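Local atomic coordinates of transcriptional regulator (NtrC family) (PDB entry 3DZD), a protein that probably activates sigma54-dependent transcription as an NtrC-family response regulator with an AAA+ ATPase domain, captured here in its inactive state. Residues I40-V52 and F65-T79. Sequence-based numbering, arbitrary orientation.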
loop_
_atom_site.group_PDB
_atom_site.type_symbol
_atom_site.label_atom_id
_atom_site.label_comp_id
_atom_site.label_asym_id
_atom_site.label_seq_id
_atom_site.Cartn_x
_atom_site.Cartn_y
_atom_site.Cartn_z
ATOM N N ILE A 40 11.132 -25.839 -13.499
ATOM C CA ILE A 40 10.740 -25.019 -12.357
ATOM C C ILE A 40 11.965 -24.524 -11.580
ATOM O O ILE A 40 12.073 -23.336 -11.261
ATOM C CB ILE A 40 9.773 -25.793 -11.431
ATOM C CG1 ILE A 40 8.438 -26.020 -12.143
ATOM C CG2 ILE A 40 9.569 -25.065 -10.121
ATOM C CD1 ILE A 40 7.476 -26.891 -11.377
ATOM N N LYS A 41 12.892 -25.435 -11.296
ATOM C CA LYS A 41 14.103 -25.109 -10.547
ATOM C C LYS A 41 15.018 -24.213 -11.372
ATOM O O LYS A 41 15.851 -23.481 -10.834
ATOM C CB LYS A 41 14.846 -26.393 -10.158
ATOM C CG LYS A 41 14.085 -27.285 -9.186
ATOM C CD LYS A 41 14.510 -28.740 -9.299
ATOM C CE LYS A 41 15.953 -28.940 -8.866
ATOM N NZ LYS A 41 16.402 -30.353 -9.031
ATOM N N GLU A 42 14.842 -24.279 -12.684
ATOM C CA GLU A 42 15.703 -23.594 -13.634
ATOM C C GLU A 42 15.241 -22.155 -13.863
ATOM O O GLU A 42 16.056 -21.234 -13.972
ATOM C CB GLU A 42 15.682 -24.370 -14.952
ATOM C CG GLU A 42 16.675 -23.919 -16.006
ATOM C CD GLU A 42 16.547 -24.727 -17.290
ATOM O OE1 GLU A 42 15.405 -24.934 -17.760
ATOM O OE2 GLU A 42 17.588 -25.159 -17.828
ATOM N N LEU A 43 13.927 -21.965 -13.922
ATOM C CA LEU A 43 13.361 -20.679 -14.298
ATOM C C LEU A 43 12.031 -20.432 -13.584
ATOM O O LEU A 43 11.282 -21.366 -13.294
ATOM C CB LEU A 43 13.203 -20.615 -15.819
ATOM C CG LEU A 43 12.194 -19.657 -16.455
ATOM C CD1 LEU A 43 12.570 -18.198 -16.211
ATOM C CD2 LEU A 43 12.090 -19.941 -17.947
ATOM N N PHE A 44 11.749 -19.172 -13.277
ATOM C CA PHE A 44 10.530 -18.845 -12.549
ATOM C C PHE A 44 9.333 -18.580 -13.461
ATOM O O PHE A 44 9.365 -17.676 -14.297
ATOM C CB PHE A 44 10.740 -17.647 -11.624
ATOM C CG PHE A 44 9.489 -17.223 -10.916
ATOM C CD1 PHE A 44 8.984 -17.976 -9.871
ATOM C CD2 PHE A 44 8.796 -16.096 -11.320
ATOM C CE1 PHE A 44 7.831 -17.605 -9.230
ATOM C CE2 PHE A 44 7.636 -15.720 -10.679
ATOM C CZ PHE A 44 7.153 -16.476 -9.630
ATOM N N PHE A 45 8.282 -19.381 -13.294
ATOM C CA PHE A 45 7.015 -19.149 -13.981
ATOM C C PHE A 45 6.014 -18.588 -12.988
ATOM O O PHE A 45 5.678 -19.256 -12.019
ATOM C CB PHE A 45 6.458 -20.449 -14.558
ATOM C CG PHE A 45 7.356 -21.103 -15.566
ATOM C CD1 PHE A 45 7.335 -20.706 -16.894
ATOM C CD2 PHE A 45 8.208 -22.129 -15.190
ATOM C CE1 PHE A 45 8.155 -21.312 -17.826
ATOM C CE2 PHE A 45 9.033 -22.741 -16.115
ATOM C CZ PHE A 45 9.005 -22.333 -17.435
ATOM N N PRO A 46 5.538 -17.356 -13.223
ATOM C CA PRO A 46 4.495 -16.765 -12.379
ATOM C C PRO A 46 3.265 -17.666 -12.328
ATOM O O PRO A 46 2.635 -17.804 -11.277
ATOM C CB PRO A 46 4.147 -15.462 -13.108
ATOM C CG PRO A 46 5.343 -15.141 -13.917
ATOM C CD PRO A 46 5.972 -16.447 -14.297
ATOM N N VAL A 47 2.925 -18.272 -13.462
ATOM C CA VAL A 47 1.737 -19.114 -13.546
ATOM C C VAL A 47 2.076 -20.503 -14.076
ATOM O O VAL A 47 2.756 -20.647 -15.089
ATOM C CB VAL A 47 0.666 -18.483 -14.455
ATOM C CG1 VAL A 47 -0.482 -19.452 -14.682
ATOM C CG2 VAL A 47 0.177 -17.158 -13.867
ATOM N N ILE A 48 1.593 -21.522 -13.383
ATOM C CA ILE A 48 1.793 -22.890 -13.807
ATOM C C ILE A 48 0.447 -23.555 -13.960
ATOM O O ILE A 48 -0.405 -23.448 -13.076
ATOM C CB ILE A 48 2.612 -23.675 -12.792
ATOM C CG1 ILE A 48 4.021 -23.086 -12.693
ATOM C CG2 ILE A 48 2.663 -25.139 -13.180
ATOM C CD1 ILE A 48 4.821 -23.608 -11.525
ATOM N N VAL A 49 0.265 -24.226 -15.097
ATOM C CA VAL A 49 -0.966 -24.926 -15.423
ATOM C C VAL A 49 -0.669 -26.408 -15.349
ATOM O O VAL A 49 0.095 -26.940 -16.164
ATOM C CB VAL A 49 -1.444 -24.599 -16.855
ATOM C CG1 VAL A 49 -2.626 -25.488 -17.244
ATOM C CG2 VAL A 49 -1.799 -23.127 -16.989
ATOM N N LEU A 50 -1.275 -27.077 -14.375
ATOM C CA LEU A 50 -0.899 -28.445 -14.045
ATOM C C LEU A 50 -2.057 -29.428 -14.174
ATOM O O LEU A 50 -3.153 -29.182 -13.671
ATOM C CB LEU A 50 -0.345 -28.489 -12.626
ATOM C CG LEU A 50 -0.138 -29.862 -11.986
ATOM C CD1 LEU A 50 1.088 -30.573 -12.563
ATOM C CD2 LEU A 50 -0.004 -29.685 -10.485
ATOM N N ASP A 51 -1.812 -30.542 -14.851
ATOM C CA ASP A 51 -2.820 -31.592 -14.933
ATOM C C ASP A 51 -2.817 -32.424 -13.650
ATOM O O ASP A 51 -1.760 -32.804 -13.150
ATOM C CB ASP A 51 -2.614 -32.482 -16.166
ATOM C CG ASP A 51 -3.879 -33.240 -16.552
ATOM O OD1 ASP A 51 -4.498 -33.860 -15.662
ATOM O OD2 ASP A 51 -4.263 -33.215 -17.738
ATOM N N VAL A 52 -4.006 -32.683 -13.112
ATOM C CA VAL A 52 -4.151 -33.473 -11.891
ATOM C C VAL A 52 -3.541 -34.866 -12.026
ATOM O O VAL A 52 -3.079 -35.449 -11.046
ATOM C CB VAL A 52 -5.628 -33.621 -11.491
ATOM C CG1 VAL A 52 -6.187 -32.289 -11.014
ATOM C CG2 VAL A 52 -6.435 -34.172 -12.659
ATOM N N PHE A 65 5.685 -29.866 -4.565
ATOM C CA PHE A 65 6.964 -29.562 -5.186
ATOM C C PHE A 65 7.038 -28.088 -5.558
ATOM O O PHE A 65 8.048 -27.427 -5.321
ATOM C CB PHE A 65 7.177 -30.400 -6.439
ATOM C CG PHE A 65 8.458 -30.090 -7.150
ATOM C CD1 PHE A 65 9.573 -30.892 -6.976
ATOM C CD2 PHE A 65 8.559 -28.980 -7.971
ATOM C CE1 PHE A 65 10.757 -30.603 -7.618
ATOM C CE2 PHE A 65 9.741 -28.688 -8.622
ATOM C CZ PHE A 65 10.841 -29.502 -8.444
ATOM N N ILE A 66 5.963 -27.588 -6.158
ATOM C CA ILE A 66 5.866 -26.193 -6.565
ATOM C C ILE A 66 5.854 -25.278 -5.339
ATOM O O ILE A 66 6.517 -24.234 -5.311
ATOM C CB ILE A 66 4.586 -25.961 -7.409
ATOM C CG1 ILE A 66 4.647 -26.776 -8.706
ATOM C CG2 ILE A 66 4.383 -24.481 -7.707
ATOM C CD1 ILE A 66 3.320 -26.924 -9.399
ATOM N N LYS A 67 5.086 -25.677 -4.332
ATOM C CA LYS A 67 5.006 -24.943 -3.077
ATOM C C LYS A 67 6.392 -24.805 -2.458
ATOM O O LYS A 67 6.675 -23.849 -1.735
ATOM C CB LYS A 67 4.077 -25.679 -2.110
ATOM C CG LYS A 67 4.000 -25.079 -0.717
ATOM C CD LYS A 67 3.491 -26.101 0.294
ATOM C CE LYS A 67 2.259 -26.839 -0.215
ATOM N NZ LYS A 67 1.116 -25.920 -0.467
ATOM N N GLU A 68 7.258 -25.765 -2.762
ATOM C CA GLU A 68 8.578 -25.830 -2.152
ATOM C C GLU A 68 9.630 -25.034 -2.921
ATOM O O GLU A 68 10.424 -24.305 -2.328
ATOM C CB GLU A 68 9.029 -27.286 -2.033
ATOM C CG GLU A 68 10.254 -27.470 -1.162
ATOM C CD GLU A 68 10.024 -26.982 0.252
ATOM O OE1 GLU A 68 9.014 -27.393 0.863
ATOM O OE2 GLU A 68 10.851 -26.187 0.751
ATOM N N ASN A 69 9.628 -25.180 -4.241
ATOM C CA ASN A 69 10.697 -24.637 -5.068
ATOM C C ASN A 69 10.298 -23.441 -5.939
ATOM O O ASN A 69 11.109 -22.940 -6.720
ATOM C CB ASN A 69 11.283 -25.750 -5.935
ATOM C CG ASN A 69 11.456 -27.052 -5.168
ATOM O OD1 ASN A 69 11.529 -27.058 -3.939
ATOM N ND2 ASN A 69 11.516 -28.162 -5.891
ATOM N N SER A 70 9.055 -22.984 -5.803
ATOM C CA SER A 70 8.576 -21.818 -6.544
ATOM C C SER A 70 7.328 -21.247 -5.870
ATOM O O SER A 70 6.255 -21.191 -6.475
ATOM C CB SER A 70 8.279 -22.193 -7.997
ATOM O OG SER A 70 8.423 -21.073 -8.851
ATOM N N PRO A 71 7.478 -20.798 -4.613
ATOM C CA PRO A 71 6.380 -20.435 -3.707
ATOM C C PRO A 71 5.499 -19.316 -4.248
ATOM O O PRO A 71 4.340 -19.209 -3.849
ATOM C CB PRO A 71 7.111 -19.947 -2.450
ATOM C CG PRO A 71 8.503 -20.456 -2.575
ATOM C CD PRO A 71 8.790 -20.477 -4.032
ATOM N N ASP A 72 6.046 -18.494 -5.135
ATOM C CA ASP A 72 5.298 -17.378 -5.695
ATOM C C ASP A 72 4.471 -17.780 -6.919
ATOM O O ASP A 72 3.607 -17.025 -7.364
ATOM C CB ASP A 72 6.242 -16.227 -6.048
ATOM C CG ASP A 72 6.881 -15.599 -4.820
ATOM O OD1 ASP A 72 6.145 -15.077 -3.955
ATOM O OD2 ASP A 72 8.127 -15.620 -4.729
ATOM N N SER A 73 4.733 -18.962 -7.468
ATOM C CA SER A 73 3.953 -19.430 -8.609
ATOM C C SER A 73 2.485 -19.627 -8.239
ATOM O O SER A 73 2.166 -20.193 -7.192
ATOM C CB SER A 73 4.516 -20.729 -9.167
ATOM O OG SER A 73 5.694 -20.485 -9.909
ATOM N N VAL A 74 1.604 -19.137 -9.107
ATOM C CA VAL A 74 0.173 -19.342 -8.974
ATOM C C VAL A 74 -0.193 -20.532 -9.850
ATOM O O VAL A 74 0.166 -20.575 -11.025
ATOM C CB VAL A 74 -0.604 -18.082 -9.431
ATOM C CG1 VAL A 74 -2.108 -18.324 -9.423
ATOM C CG2 VAL A 74 -0.237 -16.894 -8.556
ATOM N N VAL A 75 -0.904 -21.495 -9.280
ATOM C CA VAL A 75 -1.182 -22.742 -9.977
ATOM C C VAL A 75 -2.642 -22.893 -10.386
ATOM O O VAL A 75 -3.551 -22.661 -9.595
ATOM C CB VAL A 75 -0.783 -23.964 -9.131
ATOM C CG1 VAL A 75 -1.013 -25.248 -9.916
ATOM C CG2 VAL A 75 0.668 -23.854 -8.698
ATOM N N ILE A 76 -2.847 -23.285 -11.636
ATOM C CA ILE A 76 -4.155 -23.654 -12.129
ATOM C C ILE A 76 -4.113 -25.128 -12.494
ATOM O O ILE A 76 -3.273 -25.548 -13.290
ATOM C CB ILE A 76 -4.509 -22.866 -13.391
ATOM C CG1 ILE A 76 -4.392 -21.359 -13.126
ATOM C CG2 ILE A 76 -5.893 -23.250 -13.875
ATOM C CD1 ILE A 76 -4.191 -20.529 -14.389
ATOM N N VAL A 77 -4.999 -25.925 -11.911
ATOM C CA VAL A 77 -5.019 -27.339 -12.262
ATOM C C VAL A 77 -6.049 -27.635 -13.347
ATOM O O VAL A 77 -7.068 -26.959 -13.460
ATOM C CB VAL A 77 -5.220 -28.256 -11.031
ATOM C CG1 VAL A 77 -3.973 -28.235 -10.155
ATOM C CG2 VAL A 77 -6.443 -27.837 -10.235
ATOM N N ILE A 78 -5.748 -28.632 -14.167
ATOM C CA ILE A 78 -6.683 -29.104 -15.174
ATOM C C ILE A 78 -7.159 -30.478 -14.749
ATOM O O ILE A 78 -6.348 -31.379 -14.550
ATOM C CB ILE A 78 -6.020 -29.205 -16.553
ATOM C CG1 ILE A 78 -5.732 -27.809 -17.103
ATOM C CG2 ILE A 78 -6.914 -29.955 -17.510
ATOM C CD1 ILE A 78 -5.041 -27.822 -18.443
ATOM N N THR A 79 -8.469 -30.635 -14.592
ATOM C CA THR A 79 -9.022 -31.920 -14.180
ATOM C C THR A 79 -9.998 -32.502 -15.197
ATOM O O THR A 79 -10.720 -31.770 -15.880
ATOM C CB THR A 79 -9.728 -31.831 -12.821
ATOM O OG1 THR A 79 -9.994 -33.154 -12.346
ATOM C CG2 THR A 79 -11.039 -31.061 -12.943
HETATM O O HOH W 1 8.976 -21.372 -11.530
#
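Strands 47-51 and 74-79 run side by side in parallel, their axes 25° apart, and six backbone hydrogen bonds from V74 N to P46 O through V52 N to I78 O tie the central strand 47-51 to its neighbour 74-79 in the receiver domain's five-stranded CheY-like sheet. On one face V49 CG1 meets I78 CD1 at 3.6 Å, and V47 CG1 meets I76 CD1. On the other, I48 CD1 touches I66 CG2 of helix 62-69, while I40 CD1 packs on I66 CG1 and I40 CG2 lies at the edge of the F65 ring, 3.9 Å from CE2. At the strand entrance S73 OG is modelled donating to F45 O at 2.4 Å, a doubtfully short length. With CG anti to the backbone N (chi1 177°), the F44 ring reaches across to the 70-73 turn: S70 OG sits at its edge, 3.3 Å from CD1, and its CZ packs on D72 CB at 3.7 Å. An alanine here would remove the ring, and the gap would probably leave the turn less firmly packed. One water links L43 O, F45 N and S70 OG. Q258 of the second subunit also packs on F44. Aliphatic packing and backbone bonds thus set D51, bound by W53 N and K101, beside T79 at the strands' C-terminal ends, where CheY-like receivers carry their phosphoacceptor, probably D51; the F44 ring and a water join the loops leading in.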